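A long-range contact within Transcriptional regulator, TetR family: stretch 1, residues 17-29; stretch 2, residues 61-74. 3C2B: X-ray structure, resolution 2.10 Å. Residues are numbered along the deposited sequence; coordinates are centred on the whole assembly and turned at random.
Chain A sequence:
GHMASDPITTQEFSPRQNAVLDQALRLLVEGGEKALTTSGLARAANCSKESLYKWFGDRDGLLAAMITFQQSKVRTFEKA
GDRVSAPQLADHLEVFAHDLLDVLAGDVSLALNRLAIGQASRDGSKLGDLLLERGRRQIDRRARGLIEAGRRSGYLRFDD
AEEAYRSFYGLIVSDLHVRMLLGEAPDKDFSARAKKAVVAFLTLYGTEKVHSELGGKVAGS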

ATOM      1  N   GLN A  17      -1.140 -21.868  24.853  1.00 72.55           N
ATOM      2  CA  GLN A  17      -1.406 -20.507  24.385  1.00 72.06           C
ATOM      3  C   GLN A  17      -1.044 -20.339  22.898  1.00 71.47           C
ATOM      4  O   GLN A  17      -1.763 -19.658  22.154  1.00 71.12           O
ATOM      5  N   ASN A  18       0.051 -20.985  22.483  1.00 70.57           N
ATOM      6  CA  ASN A  18       0.470 -21.035  21.080  1.00 70.03           C
ATOM      7  C   ASN A  18      -0.507 -21.802  20.160  1.00 69.94           C
ATOM      8  O   ASN A  18      -0.959 -21.248  19.146  1.00 70.13           O
ATOM      9  N   ALA A  19      -0.853 -23.041  20.513  1.00 68.82           N
ATOM     10  CA  ALA A  19      -1.828 -23.812  19.742  1.00 68.08           C
ATOM     11  C   ALA A  19      -3.110 -23.008  19.485  1.00 68.04           C
ATOM     12  O   ALA A  19      -3.663 -23.049  18.377  1.00 68.40           O
ATOM     13  N   VAL A  20      -3.563 -22.276  20.509  1.00 66.82           N
ATOM     14  CA  VAL A  20      -4.772 -21.443  20.443  1.00 65.95           C
ATOM     15  C   VAL A  20      -4.617 -20.261  19.456  1.00 65.10           C
ATOM     16  O   VAL A  20      -5.482 -19.998  18.607  1.00 64.22           O
ATOM     17  N   LEU A  21      -3.498 -19.557  19.585  1.00 64.44           N
ATOM     18  CA  LEU A  21      -3.165 -18.462  18.713  1.00 63.64           C
ATOM     19  C   LEU A  21      -3.037 -18.912  17.249  1.00 63.52           C
ATOM     20  O   LEU A  21      -3.401 -18.150  16.338  1.00 63.51           O
ATOM     21  N   ASP A  22      -2.542 -20.132  17.023  1.00 62.98           N
ATOM     22  CA  ASP A  22      -2.558 -20.743  15.688  1.00 63.51           C
ATOM     23  C   ASP A  22      -3.967 -20.912  15.104  1.00 63.67           C
ATOM     24  O   ASP A  22      -4.168 -20.739  13.904  1.00 63.82           O
ATOM     25  N   GLN A  23      -4.936 -21.253  15.944  1.00 64.16           N
ATOM     26  CA  GLN A  23      -6.329 -21.322  15.502  1.00 64.40           C
ATOM     27  C   GLN A  23      -6.881 -19.947  15.141  1.00 64.17           C
ATOM     28  O   GLN A  23      -7.663 -19.802  14.183  1.00 63.75           O
ATOM     29  N   ALA A  24      -6.460 -18.942  15.911  1.00 63.87           N
ATOM     30  CA  ALA A  24      -6.947 -17.575  15.746  1.00 63.33           C
ATOM     31  C   ALA A  24      -6.385 -16.937  14.466  1.00 63.43           C
ATOM     32  O   ALA A  24      -7.119 -16.270  13.723  1.00 63.59           O
ATOM     33  N   LEU A  25      -5.094 -17.165  14.222  1.00 62.65           N
ATOM     34  CA  LEU A  25      -4.437 -16.823  12.952  1.00 62.15           C
ATOM     35  C   LEU A  25      -5.137 -17.495  11.761  1.00 61.87           C
ATOM     36  O   LEU A  25      -5.420 -16.831  10.765  1.00 60.91           O
ATOM     37  N   ARG A  26      -5.418 -18.796  11.893  1.00 61.37           N
ATOM     38  CA  ARG A  26      -6.168 -19.573  10.904  1.00 61.69           C
ATOM     39  C   ARG A  26      -7.545 -18.963  10.588  1.00 61.23           C
ATOM     40  O   ARG A  26      -7.873 -18.771   9.416  1.00 60.53           O
ATOM     41  N   LEU A  27      -8.340 -18.676  11.624  1.00 60.78           N
ATOM     42  CA  LEU A  27      -9.686 -18.097  11.433  1.00 61.04           C
ATOM     43  C   LEU A  27      -9.602 -16.796  10.656  1.00 60.16           C
ATOM     44  O   LEU A  27     -10.416 -16.515   9.778  1.00 60.38           O
ATOM     45  N   LEU A  28      -8.584 -16.015  10.983  1.00 59.68           N
ATOM     46  CA  LEU A  28      -8.386 -14.697  10.423  1.00 58.87           C
ATOM     47  C   LEU A  28      -8.080 -14.730   8.909  1.00 58.31           C
ATOM     48  O   LEU A  28      -8.666 -13.969   8.137  1.00 57.57           O
ATOM     49  N   VAL A  29      -7.164 -15.609   8.500  1.00 57.35           N
ATOM     50  CA  VAL A  29      -6.832 -15.798   7.081  1.00 56.89           C
ATOM     51  C   VAL A  29      -8.088 -16.237   6.307  1.00 56.76           C
ATOM     52  O   VAL A  29      -8.391 -15.735   5.226  1.00 56.48           O
ATOM     53  N   GLY A  61      -6.542  -7.190  23.678  1.00 85.71           N
ATOM     54  CA  GLY A  61      -5.315  -7.870  24.084  1.00 85.61           C
ATOM     55  C   GLY A  61      -5.073  -9.160  23.313  1.00 85.57           C
ATOM     56  O   GLY A  61      -3.930  -9.563  23.117  1.00 85.60           O
ATOM     57  N   LEU A  62      -6.149  -9.819  22.886  1.00 85.35           N
ATOM     58  CA  LEU A  62      -6.036 -11.062  22.135  1.00 85.50           C
ATOM     59  C   LEU A  62      -5.440 -10.768  20.770  1.00 85.47           C
ATOM     60  O   LEU A  62      -4.549 -11.476  20.306  1.00 85.97           O
ATOM     61  N   LEU A  63      -5.941  -9.712  20.141  1.00 84.99           N
ATOM     62  CA  LEU A  63      -5.486  -9.277  18.820  1.00 84.63           C
ATOM     63  C   LEU A  63      -3.991  -8.959  18.821  1.00 84.27           C
ATOM     64  O   LEU A  63      -3.286  -9.278  17.860  1.00 84.42           O
ATOM     65  N   ALA A  64      -3.529  -8.345  19.914  1.00 83.51           N
ATOM     66  CA  ALA A  64      -2.125  -7.976  20.092  1.00 83.12           C
ATOM     67  C   ALA A  64      -1.208  -9.190  20.275  1.00 82.65           C
ATOM     68  O   ALA A  64      -0.070  -9.188  19.779  1.00 82.40           O
ATOM     69  N   ALA A  65      -1.693 -10.212  20.988  1.00 82.22           N
ATOM     70  CA  ALA A  65      -0.905 -11.419  21.233  1.00 81.88           C
ATOM     71  C   ALA A  65      -0.771 -12.218  19.946  1.00 81.69           C
ATOM     72  O   ALA A  65       0.259 -12.823  19.708  1.00 82.11           O
HETATM   73  N   MSE A  66      -1.819 -12.203  19.129  1.00 80.99           N
HETATM   74  CA  MSE A  66      -1.797 -12.758  17.775  1.00 80.97           C
HETATM   75  C   MSE A  66      -0.712 -12.081  16.887  1.00 81.12           C
HETATM   76  O   MSE A  66       0.065 -12.750  16.191  1.00 81.28           O
ATOM     77  N   ILE A  67      -0.685 -10.753  16.911  1.00 81.40           N
ATOM     78  CA  ILE A  67       0.345  -9.973  16.206  1.00 81.45           C
ATOM     79  C   ILE A  67       1.768 -10.268  16.747  1.00 81.81           C
ATOM     80  O   ILE A  67       2.688 -10.484  15.954  1.00 82.04           O
ATOM     81  N   THR A  68       1.950 -10.289  18.076  1.00 81.62           N
ATOM     82  CA  THR A  68       3.291 -10.522  18.638  1.00 81.26           C
ATOM     83  C   THR A  68       3.700 -12.004  18.647  1.00 80.94           C
ATOM     84  O   THR A  68       4.894 -12.305  18.677  1.00 81.91           O
ATOM     85  N   PHE A  69       2.723 -12.912  18.636  1.00 79.81           N
ATOM     86  CA  PHE A  69       2.967 -14.358  18.455  1.00 78.94           C
ATOM     87  C   PHE A  69       3.486 -14.606  17.039  1.00 78.06           C
ATOM     88  O   PHE A  69       4.440 -15.352  16.856  1.00 77.45           O
ATOM     89  N   GLN A  70       2.861 -13.970  16.043  1.00 77.00           N
ATOM     90  CA  GLN A  70       3.299 -14.158  14.669  1.00 76.44           C
ATOM     91  C   GLN A  70       4.679 -13.541  14.421  1.00 75.70           C
ATOM     92  O   GLN A  70       5.582 -14.212  13.906  1.00 75.29           O
ATOM     93  N   GLN A  71       4.822 -12.270  14.805  1.00 75.18           N
ATOM     94  CA  GLN A  71       6.091 -11.531  14.739  1.00 74.77           C
ATOM     95  C   GLN A  71       7.261 -12.364  15.290  1.00 75.73           C
ATOM     96  O   GLN A  71       8.402 -12.147  14.889  1.00 75.98           O
ATOM     97  N   SER A  72       6.960 -13.330  16.171  1.00 76.17           N
ATOM     98  CA  SER A  72       7.953 -14.248  16.777  1.00 76.88           C
ATOM     99  C   SER A  72       8.461 -15.365  15.866  1.00 77.19           C
ATOM    100  O   SER A  72       9.557 -15.884  16.074  1.00 77.11           O
ATOM    101  N   LYS A  73       7.641 -15.760  14.899  1.00 77.68           N
ATOM    102  CA  LYS A  73       7.926 -16.921  14.077  1.00 78.48           C
ATOM    103  C   LYS A  73       8.538 -16.518  12.748  1.00 78.44           C
ATOM    104  O   LYS A  73       8.754 -17.372  11.887  1.00 78.85           O
ATOM    105  N   VAL A  74       8.791 -15.227  12.554  1.00 78.32           N
ATOM    106  CA  VAL A  74       9.263 -14.767  11.241  1.00 77.85           C
ATOM    107  C   VAL A  74      10.747 -15.093  10.985  1.00 77.47           C
ATOM    108  O   VAL A  74      11.554 -15.193  11.926  1.00 77.33           O
TER

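How do two helices crossing at nearly a right angle (99°) mesh? They interlock by knobs and holes, with Leu21 and Met66 closest in backbone, their CA atoms 5.9 Å apart. Leu21, rotamer m then t, points toward stretch 2 and sits among Leu62, Ala65, Met66 and Phe69; its CD2 lies 4.0 Å from Leu62 CD1 and 3.7 Å from Met66 CG.

What does Phe69 do, the residue most covered here? With chi1 t, it points toward the first helix and enters a hole formed by Asn18, Leu21, Asp22 and Leu25. Leu21 CB lies over one ring face in a CH-pi contact, while Asp22 OD1 approaches the ring edge, 3.2 Å from Phe69 CE2. Leu25 CD2 also meets that edge, 3.6 Å from Phe69 CD2.

How does Met66, a selenomethionine, fill its hole? Its CB leaves sideways, but the m, t, p chain brings its end among Leu21, Ala24, Leu25 and Leu28. Met66 SE is 3.7 Å from Ala24 CB, and Met66 CE is 3.6 Å from Leu25 CD1.

Do polar groups join the helices? No hydrogen bond crosses. Asp22 OD1 and Lys73 NZ, 4.1 Å apart, are oppositely charged but beyond a salt bridge; Lys73 NZ instead donates to Gln70 OE1 at 2.7 Å, within its own stretch.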

ATOM      1  CB  GLN A  17      -0.672 -19.483  25.249  1.00 72.31           C
ATOM      2  CG  GLN A  17      -1.277 -19.267  26.632  1.00 72.12           C
ATOM      3  CD  GLN A  17      -0.401 -18.382  27.506  1.00 72.36           C
ATOM      4  OE1 GLN A  17      -0.287 -17.169  27.285  1.00 71.92           O
ATOM      5  NE2 GLN A  17       0.221 -18.989  28.512  1.00 74.27           N
ATOM      6  CB  ASN A  18       1.902 -21.562  20.963  1.00 69.75           C
ATOM      7  CG  ASN A  18       2.920 -20.647  21.642  1.00 69.32           C
ATOM      8  OD1 ASN A  18       2.630 -19.486  21.944  1.00 68.85           O
ATOM      9  ND2 ASN A  18       4.114 -21.170  21.886  1.00 68.98           N
ATOM     10  CB  ALA A  19      -2.153 -25.107  20.441  1.00 68.16           C
ATOM     11  CB  VAL A  20      -5.176 -20.933  21.872  1.00 66.14           C
ATOM     12  CG1 VAL A  20      -6.119 -19.717  21.805  1.00 66.08           C
ATOM     13  CG2 VAL A  20      -5.802 -22.072  22.721  1.00 66.00           C
ATOM     14  CB  LEU A  21      -1.907 -17.746  19.227  1.00 63.76           C
ATOM     15  CG  LEU A  21      -2.114 -16.913  20.507  1.00 63.53           C
ATOM     16  CD1 LEU A  21      -0.796 -16.447  21.103  1.00 63.58           C
ATOM     17  CD2 LEU A  21      -3.097 -15.730  20.318  1.00 64.22           C
ATOM     18  CB  ASP A  22      -1.822 -22.083  15.668  1.00 63.52           C
ATOM     19  CG  ASP A  22      -0.323 -21.938  15.410  1.00 64.79           C
ATOM     20  OD1 ASP A  22       0.147 -20.899  14.878  1.00 63.16           O
ATOM     21  OD2 ASP A  22       0.399 -22.906  15.745  1.00 68.38           O
ATOM     22  CB  GLN A  23      -7.216 -21.976  16.564  1.00 64.65           C
ATOM     23  CG  GLN A  23      -7.112 -23.505  16.639  1.00 66.22           C
ATOM     24  CD  GLN A  23      -7.010 -24.169  15.270  1.00 68.38           C
ATOM     25  OE1 GLN A  23      -6.118 -24.985  15.043  1.00 68.87           O
ATOM     26  NE2 GLN A  23      -7.917 -23.816  14.354  1.00 68.82           N
ATOM     27  CB  ALA A  24      -6.644 -16.733  16.987  1.00 62.95           C
ATOM     28  CB  LEU A  25      -2.947 -17.205  12.988  1.00 61.86           C
ATOM     29  CG  LEU A  25      -1.928 -16.190  13.541  1.00 63.01           C
ATOM     30  CD1 LEU A  25      -2.482 -15.318  14.677  1.00 62.61           C
ATOM     31  CD2 LEU A  25      -0.598 -16.847  13.937  1.00 61.08           C
ATOM     32  CB  ARG A  26      -6.312 -21.032  11.367  1.00 62.06           C
ATOM     33  CG  ARG A  26      -7.359 -21.864  10.613  1.00 64.46           C
ATOM     34  CD  ARG A  26      -7.031 -23.365  10.645  1.00 68.03           C
ATOM     35  NE  ARG A  26      -5.877 -23.676   9.782  1.00 71.09           N
ATOM     36  CZ  ARG A  26      -5.273 -24.866   9.692  1.00 72.68           C
ATOM     37  NH1 ARG A  26      -5.692 -25.910  10.409  1.00 73.31           N
ATOM     38  NH2 ARG A  26      -4.233 -25.008   8.877  1.00 72.91           N
ATOM     39  CB  LEU A  27     -10.377 -17.823  12.774  1.00 60.64           C
ATOM     40  CG  LEU A  27     -11.106 -18.962  13.494  1.00 63.40           C
ATOM     41  CD1 LEU A  27     -11.493 -18.507  14.901  1.00 63.60           C
ATOM     42  CD2 LEU A  27     -12.349 -19.447  12.721  1.00 63.22           C
ATOM     43  CB  LEU A  28      -7.259 -14.012  11.212  1.00 59.75           C
ATOM     44  CG  LEU A  28      -7.209 -12.507  11.557  1.00 57.53           C
ATOM     45  CD1 LEU A  28      -5.989 -11.903  10.989  1.00 58.34           C
ATOM     46  CD2 LEU A  28      -8.475 -11.716  11.247  1.00 56.39           C
ATOM     47  CB  VAL A  29      -5.686 -16.837   6.894  1.00 56.90           C
ATOM     48  CG1 VAL A  29      -5.421 -17.141   5.394  1.00 53.11           C
ATOM     49  CG2 VAL A  29      -4.395 -16.379   7.628  1.00 57.13           C
ATOM     50  CB  LEU A  62      -7.406 -11.737  21.989  1.00 85.55           C
ATOM     51  CG  LEU A  62      -7.638 -12.776  20.879  1.00 85.83           C
ATOM     52  CD1 LEU A  62      -6.668 -13.971  20.958  1.00 85.54           C
ATOM     53  CD2 LEU A  62      -9.078 -13.260  20.912  1.00 85.77           C
ATOM     54  CB  LEU A  63      -6.284  -8.054  18.389  1.00 84.30           C
ATOM     55  CG  LEU A  63      -7.672  -8.297  17.788  1.00 84.84           C
ATOM     56  CD1 LEU A  63      -8.296  -9.626  18.201  1.00 83.34           C
ATOM     57  CD2 LEU A  63      -8.592  -7.110  18.085  1.00 84.91           C
ATOM     58  CB  ALA A  64      -1.964  -6.990  21.272  1.00 83.12           C
ATOM     59  CB  ALA A  65      -1.507 -12.271  22.363  1.00 81.79           C
HETATM   60  CB  MSE A  66      -3.181 -12.582  17.119  1.00 80.53           C
HETATM   61  CG  MSE A  66      -4.346 -13.387  17.743  1.00 78.03           C
HETATM   62 SE   MSE A  66      -6.088 -13.029  16.853  0.60 80.74          SE
HETATM   63  CE  MSE A  66      -5.649 -13.585  15.028  1.00 74.95           C
ATOM     64  CB  ILE A  67       0.049  -8.446  16.236  1.00 81.35           C
ATOM     65  CG1 ILE A  67      -1.224  -8.139  15.431  1.00 81.82           C
ATOM     66  CG2 ILE A  67       1.253  -7.626  15.720  1.00 79.48           C
ATOM     67  CD1 ILE A  67      -1.680  -6.672  15.433  1.00 81.42           C
ATOM     68  CB  THR A  68       3.488  -9.881  20.025  1.00 81.45           C
ATOM     69  OG1 THR A  68       2.718 -10.587  21.003  1.00 81.84           O
ATOM     70  CG2 THR A  68       3.077  -8.413  19.999  1.00 81.67           C
ATOM     71  CB  PHE A  69       1.664 -15.157  18.701  1.00 79.01           C
ATOM     72  CG  PHE A  69       1.723 -16.622  18.297  1.00 79.40           C
ATOM     73  CD1 PHE A  69       2.443 -17.553  19.054  1.00 78.11           C
ATOM     74  CD2 PHE A  69       1.016 -17.083  17.179  1.00 78.46           C
ATOM     75  CE1 PHE A  69       2.484 -18.914  18.684  1.00 78.06           C
ATOM     76  CE2 PHE A  69       1.050 -18.451  16.812  1.00 77.81           C
ATOM     77  CZ  PHE A  69       1.779 -19.363  17.566  1.00 77.30           C
ATOM     78  CB  GLN A  70       2.269 -13.629  13.684  1.00 76.13           C
ATOM     79  CG  GLN A  70       2.716 -13.695  12.228  1.00 78.03           C
ATOM     80  CD  GLN A  70       2.760 -15.117  11.646  1.00 78.71           C
ATOM     81  OE1 GLN A  70       2.453 -16.104  12.317  1.00 78.79           O
ATOM     82  NE2 GLN A  70       3.138 -15.207  10.372  1.00 80.31           N
ATOM     83  CB  GLN A  71       5.980 -10.141  15.435  1.00 74.28           C
ATOM     84  CG  GLN A  71       5.176  -9.078  14.599  1.00 73.09           C
ATOM     85  CD  GLN A  71       5.000  -7.669  15.237  1.00 72.69           C
ATOM     86  OE1 GLN A  71       5.371  -7.418  16.374  1.00 72.06           O
ATOM     87  NE2 GLN A  71       4.392  -6.772  14.493  1.00 68.64           N
ATOM     88  CB  SER A  72       7.378 -14.931  18.033  1.00 76.80           C
ATOM     89  OG  SER A  72       7.246 -14.023  19.102  1.00 77.35           O
ATOM     90  CB  LYS A  73       6.642 -17.700  13.777  1.00 79.00           C
ATOM     91  CG  LYS A  73       5.704 -17.949  14.949  1.00 80.77           C
ATOM     92  CD  LYS A  73       4.252 -17.881  14.449  1.00 84.19           C
ATOM     93  CE  LYS A  73       3.902 -19.047  13.507  1.00 85.30           C
ATOM     94  NZ  LYS A  73       2.738 -18.744  12.622  1.00 86.54           N
ATOM     95  CB  VAL A  74       8.905 -13.263  10.916  1.00 77.87           C
ATOM     96  CG1 VAL A  74       7.396 -13.086  10.752  1.00 77.57           C
ATOM     97  CG2 VAL A  74       9.487 -12.276  11.949  1.00 77.76           C
TER